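Local coordinates for glycerol-3-phosphate dehydrogenase [NAD(P)+] (Coxiella burnetii, PDB 3K96), which probably catalyses the NAD(P)H-dependent reduction of dihydroxyacetone phosphate to sn-glycerol 3-phosphate, the key precursor for phospholipid synthesis, at residues L48-Q53 / P79-P84; G41-L46 / T166-N171; H332-E337 / Q342-E347; I240-T245 / M325-Q330; G135-K138 / L142-E145. All coordinates share one frame; numbering follows the deposited sequence.

Interaction 1: L48-Q53 / P79-P84; sequences LARKGQ and PNYPFP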
# COMPACT_ATOMS: atom_id res chain seq x y z
N LEU A 48 15.00 12.28 20.15
CA LEU A 48 16.25 12.99 20.37
C LEU A 48 16.62 13.10 21.85
O LEU A 48 17.76 12.82 22.23
CB LEU A 48 16.19 14.40 19.74
CG LEU A 48 15.93 14.44 18.23
CD1 LEU A 48 15.72 15.85 17.73
CD2 LEU A 48 17.04 13.75 17.46
N ALA A 49 15.68 13.51 22.69
CA ALA A 49 15.97 13.71 24.11
C ALA A 49 16.39 12.41 24.80
O ALA A 49 17.28 12.40 25.68
CB ALA A 49 14.77 14.40 24.84
N ARG A 50 15.82 11.28 24.36
CA ARG A 50 16.19 9.98 24.91
C ARG A 50 17.64 9.61 24.65
O ARG A 50 18.21 8.79 25.38
CB ARG A 50 15.29 8.86 24.38
CG ARG A 50 13.92 8.83 25.04
CD ARG A 50 12.96 7.99 24.21
NE ARG A 50 11.63 7.93 24.80
CZ ARG A 50 10.57 7.40 24.18
NH1 ARG A 50 10.69 6.91 22.95
NH2 ARG A 50 9.39 7.36 24.79
N LYS A 51 18.23 10.17 23.61
CA LYS A 51 19.62 9.88 23.30
C LYS A 51 20.54 10.84 24.09
O LYS A 51 21.76 10.75 24.00
CB LYS A 51 19.85 9.99 21.79
CG LYS A 51 18.91 9.03 20.97
CD LYS A 51 18.55 9.62 19.59
CE LYS A 51 19.52 9.33 18.52
NZ LYS A 51 19.34 7.97 18.02
N GLY A 52 19.94 11.73 24.87
CA GLY A 52 20.71 12.65 25.71
C GLY A 52 20.88 14.03 25.10
O GLY A 52 21.45 14.92 25.74
N GLN A 53 20.39 14.23 23.88
CA GLN A 53 20.46 15.54 23.25
C GLN A 53 19.52 16.51 23.96
O GLN A 53 18.44 16.12 24.42
CB GLN A 53 20.07 15.44 21.77
CG GLN A 53 20.97 14.52 20.95
CD GLN A 53 20.39 14.20 19.59
OE1 GLN A 53 19.70 15.03 18.99
NE2 GLN A 53 20.65 12.98 19.10
N PRO A 79 0.01 11.27 25.80
CA PRO A 79 0.02 10.83 27.18
C PRO A 79 0.72 9.50 27.33
O PRO A 79 0.83 8.75 26.35
CB PRO A 79 -1.48 10.68 27.52
CG PRO A 79 -2.15 10.43 26.20
CD PRO A 79 -1.34 11.27 25.22
N ASN A 80 1.24 9.26 28.53
CA ASN A 80 1.93 8.03 28.92
C ASN A 80 3.41 7.93 28.52
O ASN A 80 4.01 6.87 28.66
CB ASN A 80 1.17 6.80 28.41
CG ASN A 80 -0.27 6.78 28.86
OD1 ASN A 80 -1.17 6.57 28.06
ND2 ASN A 80 -0.50 7.03 30.15
N TYR A 81 3.98 9.02 28.01
CA TYR A 81 5.40 9.04 27.64
C TYR A 81 6.10 10.24 28.28
O TYR A 81 6.24 11.29 27.64
CB TYR A 81 5.55 9.05 26.11
CG TYR A 81 5.08 7.76 25.51
CD1 TYR A 81 5.86 6.63 25.57
CD2 TYR A 81 3.81 7.66 24.94
CE1 TYR A 81 5.42 5.44 25.06
CE2 TYR A 81 3.37 6.47 24.43
CZ TYR A 81 4.18 5.36 24.50
OH TYR A 81 3.75 4.16 23.99
N PRO A 82 6.52 10.09 29.55
CA PRO A 82 7.20 11.17 30.30
C PRO A 82 8.46 11.67 29.61
O PRO A 82 9.18 10.90 28.95
CB PRO A 82 7.59 10.51 31.63
CG PRO A 82 6.77 9.25 31.72
CD PRO A 82 6.51 8.82 30.30
N PHE A 83 8.71 12.96 29.78
CA PHE A 83 9.88 13.57 29.20
C PHE A 83 11.17 13.18 29.93
O PHE A 83 11.18 13.10 31.13
CB PHE A 83 9.80 15.10 29.27
CG PHE A 83 8.66 15.72 28.51
CD1 PHE A 83 7.96 15.02 27.56
CD2 PHE A 83 8.41 17.07 28.65
CE1 PHE A 83 6.95 15.62 26.84
CE2 PHE A 83 7.43 17.70 27.92
CZ PHE A 83 6.69 16.97 27.01
N PRO A 84 12.25 12.95 29.19
CA PRO A 84 13.54 12.78 29.84
C PRO A 84 13.99 14.16 30.35
O PRO A 84 13.41 15.18 29.97
CB PRO A 84 14.46 12.31 28.71
CG PRO A 84 13.56 11.85 27.63
CD PRO A 84 12.28 12.59 27.77
O HOH W 1 8.70 8.43 27.33
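The C-terminal end of helix 39-49, the first helix of the N-terminal nucleotide-binding domain, meets the irregular loop leading to strand 87-90 where Ala49 and Arg50 face Pro84 and Tyr81. Pro84 CG is the common apolar point: it lies 4.0 Å from Ala49 CB and also 4.0 Å from Arg50 CG, so the proline ring lies against both the last helical turn and the root of the arginine. Beyond CG the Arg50 chain runs extended to NE and delivers the guanidinium to Tyr81. There NH2 is 3.7 Å from Tyr81 CD1, with the ring carbon near the guanidinium plane and the two planes 63° apart, which rules out a parallel stack. The domain is consistent with a Rossmann-type fold, and its first helix stops here in a Schellman motif: Gly52 takes a positive phi of 99°, Gly52 N bonds to Ala49 O at 2.9 Å, and Gln53 N makes a weak bond to Leu48 O at 3.4 Å. Arg50 NH2 has a stronger partner elsewhere, the carbonyl oxygen of Ala169. It also donates over 2.8 Å to a water that lies in the guanidinium plane. That water in turn donates to Pro82 O at 3.0 Å.

Interaction 2: G41-L46 / T166-N171; sequences GTALAL and TEVAAN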
# COMPACT_ATOMS: atom_id res chain seq x y z
N GLY A 41 5.37 16.11 16.75
CA GLY A 41 6.46 16.97 17.27
C GLY A 41 7.04 16.46 18.57
O GLY A 41 8.26 16.44 18.77
N THR A 42 6.15 16.01 19.46
CA THR A 42 6.56 15.52 20.76
C THR A 42 7.30 14.18 20.64
O THR A 42 8.26 13.95 21.37
CB THR A 42 5.35 15.36 21.70
OG1 THR A 42 4.64 16.60 21.80
CG2 THR A 42 5.80 14.91 23.09
N ALA A 43 6.85 13.31 19.74
CA ALA A 43 7.50 12.02 19.52
C ALA A 43 8.93 12.24 19.01
O ALA A 43 9.86 11.57 19.44
CB ALA A 43 6.68 11.15 18.52
N LEU A 44 9.10 13.15 18.07
CA LEU A 44 10.44 13.48 17.55
C LEU A 44 11.31 14.03 18.70
O LEU A 44 12.51 13.72 18.80
CB LEU A 44 10.33 14.49 16.42
CG LEU A 44 9.92 13.92 15.06
CD1 LEU A 44 9.41 15.02 14.14
CD2 LEU A 44 11.08 13.12 14.45
N ALA A 45 10.71 14.83 19.56
CA ALA A 45 11.43 15.41 20.70
C ALA A 45 11.91 14.31 21.63
O ALA A 45 13.01 14.41 22.20
CB ALA A 45 10.55 16.44 21.45
N LEU A 46 11.11 13.25 21.78
CA LEU A 46 11.48 12.12 22.62
C LEU A 46 12.60 11.32 22.00
O LEU A 46 13.50 10.88 22.70
CB LEU A 46 10.29 11.18 22.88
CG LEU A 46 9.22 11.68 23.83
CD1 LEU A 46 8.02 10.75 23.83
CD2 LEU A 46 9.85 11.81 25.24
N THR A 166 2.48 7.62 18.07
CA THR A 166 2.37 6.70 19.21
C THR A 166 3.35 5.53 19.10
O THR A 166 3.96 5.14 20.11
CB THR A 166 0.88 6.15 19.38
OG1 THR A 166 0.41 5.63 18.13
CG2 THR A 166 -0.10 7.28 19.84
N GLU A 167 3.54 4.99 17.89
CA GLU A 167 4.47 3.85 17.70
C GLU A 167 5.94 4.28 17.83
O GLU A 167 6.79 3.50 18.30
CB GLU A 167 4.22 3.14 16.36
CG GLU A 167 2.81 2.48 16.26
CD GLU A 167 2.62 1.58 15.02
OE1 GLU A 167 3.38 1.76 14.04
OE2 GLU A 167 1.72 0.69 15.04
N VAL A 168 6.23 5.50 17.40
CA VAL A 168 7.58 6.04 17.54
C VAL A 168 7.85 6.22 19.04
O VAL A 168 8.88 5.78 19.52
CB VAL A 168 7.76 7.36 16.77
CG1 VAL A 168 9.11 8.07 17.17
CG2 VAL A 168 7.67 7.09 15.27
N ALA A 169 6.90 6.79 19.78
CA ALA A 169 7.08 6.97 21.23
C ALA A 169 7.31 5.64 21.93
O ALA A 169 8.09 5.55 22.89
CB ALA A 169 5.88 7.71 21.87
N ALA A 170 6.65 4.59 21.42
CA ALA A 170 6.78 3.25 21.97
C ALA A 170 8.05 2.57 21.51
O ALA A 170 8.32 1.46 21.89
CB ALA A 170 5.53 2.38 21.61
N ASN A 171 8.81 3.25 20.66
CA ASN A 171 10.07 2.71 20.17
C ASN A 171 9.92 1.48 19.26
O ASN A 171 10.79 0.63 19.22
CB ASN A 171 11.04 2.40 21.31
CG ASN A 171 12.47 2.22 20.84
OD1 ASN A 171 12.95 2.95 19.98
ND2 ASN A 171 13.16 1.26 21.43
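Ala43 CB packs against one branch of Val168, with Val168 CG1 4.1 Å away. The methyl belongs to helix 39-49, which follows the first strand of what is probably a Rossmann-type domain and carries Gly41 as the last glycine of a GxGxxG pattern. The valine belongs to the short helix 165-169. With chi1 at 168°, Val168 CG1 is anti to its own backbone nitrogen, the rotation that directs this branch at the alanine. The small residues permit a close approach of the backbones: the CA atoms of Ala43 and Ala169 are only 5.3 Å apart. One turn further along helix 39-49, Leu46 CD1 reaches Ala169 CB at 4.2 Å. All four touching residues are buried, and no hydrogen bond crosses the contact, so it is purely apolar. Trp40 and Ala165, both predicted to bind NADPH, adjoin this packing through Val168 and Ala43 respectively. On the dimer side, the Glu167 carboxylate accepts hydrogen bonds from the backbone nitrogens of Ser233 and Asn234 of the second subunit. The shorter helix ends in a Schellman motif, where Asn171, at a phi of 67°, bonds through its backbone N to Val168 O at 2.8 Å.

Interaction 3: H332-E337 / Q342-E347; sequences HRILHE and QQAVQE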
# COMPACT_ATOMS: atom_id res chain seq x y z
N HIS A 332 -12.92 17.26 -3.00
CA HIS A 332 -13.29 18.67 -2.94
C HIS A 332 -14.79 18.86 -3.20
O HIS A 332 -15.44 19.68 -2.54
CB HIS A 332 -12.46 19.49 -3.95
CG HIS A 332 -12.51 20.96 -3.72
ND1 HIS A 332 -13.43 21.79 -4.33
CD2 HIS A 332 -11.77 21.76 -2.90
CE1 HIS A 332 -13.23 23.03 -3.92
NE2 HIS A 332 -12.25 23.04 -3.04
N ARG A 333 -15.34 18.12 -4.18
CA ARG A 333 -16.76 18.20 -4.52
C ARG A 333 -17.62 17.71 -3.35
O ARG A 333 -18.67 18.27 -3.05
CB ARG A 333 -17.08 17.37 -5.77
CG ARG A 333 -16.38 17.79 -7.06
CD ARG A 333 -16.75 16.82 -8.22
NE ARG A 333 -18.14 16.97 -8.62
CZ ARG A 333 -18.84 16.09 -9.33
NH1 ARG A 333 -18.32 14.91 -9.73
NH2 ARG A 333 -20.10 16.37 -9.60
N ILE A 334 -17.16 16.65 -2.69
CA ILE A 334 -17.88 16.11 -1.56
C ILE A 334 -17.95 17.14 -0.45
O ILE A 334 -18.99 17.32 0.19
CB ILE A 334 -17.21 14.81 -1.08
CG1 ILE A 334 -17.47 13.70 -2.10
CG2 ILE A 334 -17.75 14.38 0.27
CD1 ILE A 334 -16.71 12.42 -1.85
N LEU A 335 -16.85 17.86 -0.24
CA LEU A 335 -16.79 18.86 0.83
C LEU A 335 -17.51 20.16 0.53
O LEU A 335 -18.17 20.73 1.40
CB LEU A 335 -15.31 19.23 1.11
CG LEU A 335 -14.35 18.16 1.63
CD1 LEU A 335 -12.94 18.74 1.87
CD2 LEU A 335 -14.87 17.56 2.91
N HIS A 336 -17.39 20.64 -0.70
CA HIS A 336 -17.92 21.96 -1.04
C HIS A 336 -19.08 22.01 -2.03
O HIS A 336 -19.69 23.05 -2.17
CB HIS A 336 -16.76 22.83 -1.58
CG HIS A 336 -15.58 22.88 -0.67
ND1 HIS A 336 -15.58 23.59 0.51
CD2 HIS A 336 -14.34 22.34 -0.77
CE1 HIS A 336 -14.41 23.46 1.11
NE2 HIS A 336 -13.63 22.70 0.35
N GLU A 337 -19.42 20.90 -2.68
CA GLU A 337 -20.52 20.93 -3.67
C GLU A 337 -21.64 19.96 -3.33
O GLU A 337 -22.46 19.62 -4.18
CB GLU A 337 -19.99 20.65 -5.06
CG GLU A 337 -18.92 21.65 -5.48
CD GLU A 337 -18.41 21.41 -6.88
OE1 GLU A 337 -19.01 20.61 -7.65
OE2 GLU A 337 -17.38 22.03 -7.21
N GLN A 342 -21.58 8.10 -1.96
CA GLN A 342 -21.69 6.88 -2.75
C GLN A 342 -21.54 7.19 -4.23
O GLN A 342 -20.74 6.56 -4.92
CB GLN A 342 -22.99 6.13 -2.49
CG GLN A 342 -23.09 4.85 -3.30
CD GLN A 342 -24.25 3.97 -2.89
OE1 GLN A 342 -24.58 3.87 -1.70
NE2 GLN A 342 -24.84 3.29 -3.86
N GLN A 343 -22.25 8.19 -4.72
CA GLN A 343 -22.14 8.54 -6.12
C GLN A 343 -20.70 8.93 -6.45
O GLN A 343 -20.17 8.54 -7.48
CB GLN A 343 -23.08 9.69 -6.47
CG GLN A 343 -22.83 10.25 -7.86
CD GLN A 343 -23.54 11.58 -8.08
OE1 GLN A 343 -24.45 11.94 -7.34
NE2 GLN A 343 -23.10 12.31 -9.09
N ALA A 344 -20.06 9.69 -5.56
CA ALA A 344 -18.69 10.14 -5.80
C ALA A 344 -17.68 8.99 -5.97
O ALA A 344 -16.83 9.00 -6.87
CB ALA A 344 -18.22 11.11 -4.68
N VAL A 345 -17.75 8.01 -5.09
CA VAL A 345 -16.81 6.91 -5.15
C VAL A 345 -17.13 6.02 -6.33
O VAL A 345 -16.21 5.44 -6.94
CB VAL A 345 -16.73 6.12 -3.84
CG1 VAL A 345 -15.79 4.93 -4.00
CG2 VAL A 345 -16.26 7.05 -2.68
N GLN A 346 -18.41 5.88 -6.66
CA GLN A 346 -18.78 5.04 -7.81
C GLN A 346 -18.36 5.69 -9.13
O GLN A 346 -18.11 4.99 -10.12
CB GLN A 346 -20.26 4.64 -7.78
CG GLN A 346 -20.57 3.62 -6.67
CD GLN A 346 -22.00 3.14 -6.68
OE1 GLN A 346 -22.37 2.27 -5.90
NE2 GLN A 346 -22.82 3.70 -7.57
N GLU A 347 -18.30 7.02 -9.17
CA GLU A 347 -17.79 7.71 -10.36
C GLU A 347 -16.28 7.46 -10.45
O GLU A 347 -15.76 7.28 -11.54
CB GLU A 347 -18.08 9.23 -10.34
CG GLU A 347 -19.55 9.58 -10.57
CD GLU A 347 -19.86 11.08 -10.36
OE1 GLU A 347 -18.93 11.88 -10.13
OE2 GLU A 347 -21.05 11.44 -10.40
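Ile334 reaches across to Ala344 through its longer branch. From CB, chi1 of -72° places CG1 anti to the carbonyl carbon, and this first carbon already stands 3.7 Å from Ala344 CB. The chain then runs on extended, and its terminal CD1 presses on the same methyl at 3.5 Å, tighter than usual van der Waals contact for two carbons. Ile225 of helix 206-228 packs against the isoleucine as well. The two helices so joined, 326-336 and 341-349, are consecutive in the C-terminal domain and form an alpha-alpha hairpin with a short loop between them. Leu339 of that loop packs on Arg333 and Ala344.

A polar link accompanies the apolar one. Arg333, bent at chi3, is modelled in two conformers; in the one described, NH1 forms a salt bridge with Glu347 OE1 at 3.1 Å. The guanidinium and carboxylate planes are 21° apart, but a single bent N-H (128° at the hydrogen) reaches one oxygen, a weak hydrogen bond and not a two-pronged pairing. The stronger partner of NH1 is Gln330 OE1, while Gln330 NE2 donates to Glu347 OE1; Gln330 too has two conformers, and these bonds, being those of the one described, are less certain. The other carboxylate oxygen is held within its own helix: Gln343 NE2 donates almost straight to Glu347 OE2 at 2.6 Å, nearly in its own amide plane, from the syn side but tilted out of the carboxylate plane. Glu337 extends the charge network, its OE1 at a long 3.9 Å from Arg333 NE.

Interaction 4: I240-T245 / M325-Q330; sequences ITRGLT and MPLTFQ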
# COMPACT_ATOMS: atom_id res chain seq x y z
N ILE A 240 -6.18 3.27 -3.68
CA ILE A 240 -4.80 3.60 -3.29
C ILE A 240 -3.92 3.63 -4.56
O ILE A 240 -3.11 4.54 -4.77
CB ILE A 240 -4.25 2.60 -2.25
CG1 ILE A 240 -4.96 2.83 -0.90
CG2 ILE A 240 -2.75 2.77 -2.09
CD1 ILE A 240 -4.65 1.74 0.22
N THR A 241 -4.13 2.66 -5.44
CA THR A 241 -3.38 2.59 -6.67
C THR A 241 -3.65 3.85 -7.50
O THR A 241 -2.71 4.46 -8.01
CB THR A 241 -3.74 1.33 -7.46
OG1 THR A 241 -3.44 0.17 -6.67
CG2 THR A 241 -2.96 1.27 -8.75
N ARG A 242 -4.91 4.25 -7.63
CA ARG A 242 -5.22 5.47 -8.40
C ARG A 242 -4.67 6.70 -7.71
O ARG A 242 -4.24 7.65 -8.35
CB ARG A 242 -6.71 5.67 -8.59
CG ARG A 242 -7.35 4.68 -9.53
CD ARG A 242 -8.58 5.31 -10.14
NE ARG A 242 -8.21 6.49 -10.94
CZ ARG A 242 -9.08 7.32 -11.50
NH1 ARG A 242 -8.64 8.36 -12.20
NH2 ARG A 242 -10.40 7.11 -11.37
N GLY A 243 -4.69 6.68 -6.39
CA GLY A 243 -4.16 7.78 -5.63
C GLY A 243 -2.70 8.03 -5.94
O GLY A 243 -2.30 9.16 -6.15
N LEU A 244 -1.91 6.96 -5.96
CA LEU A 244 -0.48 7.09 -6.22
C LEU A 244 -0.27 7.67 -7.63
O LEU A 244 0.65 8.47 -7.85
CB LEU A 244 0.25 5.74 -6.06
CG LEU A 244 1.76 5.88 -5.87
CD1 LEU A 244 2.03 6.50 -4.48
CD2 LEU A 244 2.53 4.58 -6.01
N THR A 245 -1.13 7.30 -8.58
CA THR A 245 -1.02 7.86 -9.94
C THR A 245 -1.16 9.39 -9.97
O THR A 245 -0.37 10.08 -10.64
CB THR A 245 -2.06 7.22 -10.90
OG1 THR A 245 -1.81 5.80 -10.97
CG2 THR A 245 -1.97 7.82 -12.31
N MET A 325 -6.23 15.59 -11.20
CA MET A 325 -6.15 14.82 -9.97
C MET A 325 -7.58 14.48 -9.59
O MET A 325 -8.20 15.20 -8.82
CB MET A 325 -5.49 15.67 -8.86
CG MET A 325 -4.15 16.23 -9.26
SD MET A 325 -3.29 16.96 -7.84
CE MET A 325 -3.03 15.47 -6.86
N PRO A 326 -8.10 13.38 -10.17
CA PRO A 326 -9.50 12.96 -9.99
C PRO A 326 -9.94 12.69 -8.57
O PRO A 326 -11.04 13.11 -8.21
CB PRO A 326 -9.64 11.69 -10.86
CG PRO A 326 -8.35 11.55 -11.63
CD PRO A 326 -7.35 12.54 -11.13
N LEU A 327 -9.15 11.97 -7.78
CA LEU A 327 -9.56 11.72 -6.40
C LEU A 327 -9.65 13.02 -5.60
O LEU A 327 -10.63 13.24 -4.89
CB LEU A 327 -8.68 10.69 -5.66
CG LEU A 327 -9.00 9.22 -5.99
CD1 LEU A 327 -8.71 8.90 -7.45
CD2 LEU A 327 -8.24 8.27 -5.06
N THR A 328 -8.64 13.87 -5.74
CA THR A 328 -8.60 15.14 -5.02
C THR A 328 -9.78 16.01 -5.40
O THR A 328 -10.38 16.64 -4.55
CB THR A 328 -7.30 15.90 -5.33
OG1 THR A 328 -6.19 15.08 -4.92
CG2 THR A 328 -7.29 17.25 -4.63
N PHE A 329 -10.12 16.03 -6.68
CA PHE A 329 -11.24 16.82 -7.13
C PHE A 329 -12.57 16.31 -6.61
O PHE A 329 -13.42 17.11 -6.25
CB PHE A 329 -11.25 16.95 -8.65
CG PHE A 329 -10.28 17.95 -9.16
CD1 PHE A 329 -10.68 18.94 -10.05
CD2 PHE A 329 -8.95 17.96 -8.71
CE1 PHE A 329 -9.77 19.90 -10.51
CE2 PHE A 329 -8.05 18.90 -9.15
CZ PHE A 329 -8.45 19.87 -10.06
N GLN A 330 -12.74 14.99 -6.56
CA GLN A 330 -13.99 14.42 -6.03
C GLN A 330 -14.11 14.73 -4.55
O GLN A 330 -15.18 15.10 -4.08
CB GLN A 330 -14.06 12.91 -6.24
CG GLN A 330 -14.36 12.49 -7.66
CD GLN A 330 -15.80 12.76 -8.07
OE1 GLN A 330 -16.29 13.88 -7.95
NE2 GLN A 330 -16.47 11.73 -8.58
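This is a helix-helix packing contact inside the all-helical C-terminal domain, where Arg242 and Gly243 of helix 233-253 meet Pro326 and Leu327 at the start of helix 326-336. The local axes approach to 9.8 Å and run at 103°, nearly perpendicular, so the overlap is confined to a few residues. At the crossing Leu327 faces bare backbone: its CD2 lies 4.1 Å from Gly243 N and equally far from Gly243 CA. The other methyl, CD1, is 4.0 Å from Arg242 CB and also stands over one face of the guanidinium, offset toward the rim. Arg242 reaches that position because its chain bends at chi3 (63°), folding the guanidinium back beside the leucine. NH1 continues to Pro326, 3.3 Å from CG and 3.7 Å from CB, and the two side chains meet at about a right angle.

No hydrogen bond joins the two segments. Polar links come from next door: Glu246, one turn beyond Arg242, accepts from Leu327 N and Thr328 OG1 through its two carboxylate oxygens, and at this N-terminal helix end its charge would be expected to interact favourably with the helix dipole. Across the contact itself Arg242 offers Leu327 the apolar CB of its chain and one face of the guanidinium, with NH1 against the Pro326 ring; the pairing is thus one of van der Waals contact, while the polar NH2 turns to Leu348 O in a weak hydrogen bond.

Interaction 5: G135-K138 / L142-E145; sequences GLAK and LLHE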
# COMPACT_ATOMS: atom_id res chain seq x y z
N GLY A 135 1.84 19.02 3.84
CA GLY A 135 0.77 19.78 3.25
C GLY A 135 1.25 21.13 2.75
O GLY A 135 2.27 21.65 3.20
N LEU A 136 0.51 21.72 1.83
CA LEU A 136 0.85 23.02 1.32
C LEU A 136 0.46 24.10 2.32
O LEU A 136 -0.46 23.91 3.11
CB LEU A 136 0.12 23.26 0.00
CG LEU A 136 0.49 22.32 -1.13
CD1 LEU A 136 -0.42 22.59 -2.36
CD2 LEU A 136 1.99 22.48 -1.48
N ALA A 137 1.17 25.21 2.32
CA ALA A 137 0.84 26.31 3.23
C ALA A 137 -0.14 27.26 2.56
O ALA A 137 -0.48 27.11 1.39
CB ALA A 137 2.13 27.10 3.64
N LYS A 138 -0.60 28.23 3.34
CA LYS A 138 -1.53 29.26 2.87
C LYS A 138 -1.11 29.78 1.49
O LYS A 138 0.04 30.13 1.28
CB LYS A 138 -1.53 30.40 3.89
CG LYS A 138 -2.48 31.58 3.58
CD LYS A 138 -2.45 32.60 4.75
CE LYS A 138 -3.38 33.79 4.48
NZ LYS A 138 -4.78 33.35 4.21
N LEU A 142 4.41 25.60 -1.45
CA LEU A 142 5.25 24.51 -1.00
C LEU A 142 5.97 25.04 0.23
O LEU A 142 6.31 26.21 0.31
CB LEU A 142 6.23 24.05 -2.08
CG LEU A 142 5.64 23.06 -3.10
CD1 LEU A 142 4.77 23.79 -4.09
CD2 LEU A 142 6.73 22.31 -3.81
N LEU A 143 6.18 24.17 1.21
CA LEU A 143 6.77 24.58 2.45
C LEU A 143 8.16 25.12 2.29
O LEU A 143 8.50 26.09 2.96
CB LEU A 143 6.71 23.45 3.47
CG LEU A 143 5.28 22.94 3.79
CD1 LEU A 143 5.30 21.67 4.60
CD2 LEU A 143 4.44 23.99 4.46
N HIS A 144 8.99 24.53 1.42
CA HIS A 144 10.37 25.03 1.27
C HIS A 144 10.36 26.43 0.65
O HIS A 144 11.26 27.24 0.90
CB HIS A 144 11.24 24.11 0.43
CG HIS A 144 10.98 24.19 -1.03
ND1 HIS A 144 10.17 23.31 -1.70
CD2 HIS A 144 11.40 25.09 -1.96
CE1 HIS A 144 10.11 23.64 -2.98
NE2 HIS A 144 10.84 24.73 -3.16
N GLU A 145 9.35 26.71 -0.16
CA GLU A 145 9.22 28.00 -0.77
C GLU A 145 8.83 29.06 0.28
O GLU A 145 9.38 30.19 0.27
CB GLU A 145 8.26 27.97 -1.97
CG GLU A 145 8.20 29.28 -2.73
CD GLU A 145 7.17 30.23 -2.19
OE1 GLU A 145 6.02 29.78 -2.01
OE2 GLU A 145 7.48 31.43 -1.98
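Two apolar pairs span the contact, Leu136 with Leu142 and Ala137 with Leu143. The CB of Leu136 points away from the other segment, but CD2 turns back and lies 3.9 Å from Leu142 CA and the same distance from Leu142 N. The same methyl is 4.0 Å from Leu142 CD1, so it rests on both the backbone and the side chain of its partner. Ala137 does point at its neighbour, and its CB meets Leu143 CD2 at 4.0 Å.

A second kind of contact sets a carbonyl against hydrocarbon. Gly135 O faces the fork of Leu143, 3.3 Å from CG. Chi1 of -58°, with CG anti to the leucine's own carbonyl carbon, brings CG to that oxygen, and chi2 of 170° then sets the two methyls, CD1 at 3.3 Å and CD2 at 3.4 Å from Gly135 O. Gly135 itself adopts a phi of 124°, a backbone conformation suited to glycine.

The two segments belong to the connection between strand 128-131 and helix 143-151 of the N-terminal, probably Rossmann-type domain, just after Lys134, predicted to bind both NADPH and sn-glycerol 3-phosphate. Leu136 also packs on Gln313, Val314 and Leu317 of helix 307-320, and Leu142 on Ile207 of helix 206-228, so the turn faces helices of the C-terminal domain.

Hydrogen bonding lies within or beyond the segments, not across them. Leu142 occupies the N-cap position, and its O accepts a weak bond from Glu145 N at 3.1 Å. Glu145 OE1 forms a salt bridge with Arg141, and His144 ND1 is bonded to Glu210.

How the interactions relate
From the N terminus, helix 39-49 serves two contacts in succession. Its middle joins helix 165-169 in interaction 2, closing a long loop of 119 residues that holds the short closure of interaction 1 and the still shorter one of interaction 5, both nested within it. Interactions 1 and 2 touch and share helix 39-49. Interaction 4 then spans 79 mainly helical residues to reach helix 326-336, and interaction 3 follows in series, touching it and sharing that helix. No loops cross. Interactions 1, 2 and 5 tie together parts of the N-terminal domain, interactions 3 and 4 the helical C-terminal domain. Interactions 1 and 2 lie on the opposite side of the chain's centre from interactions 3 and 4.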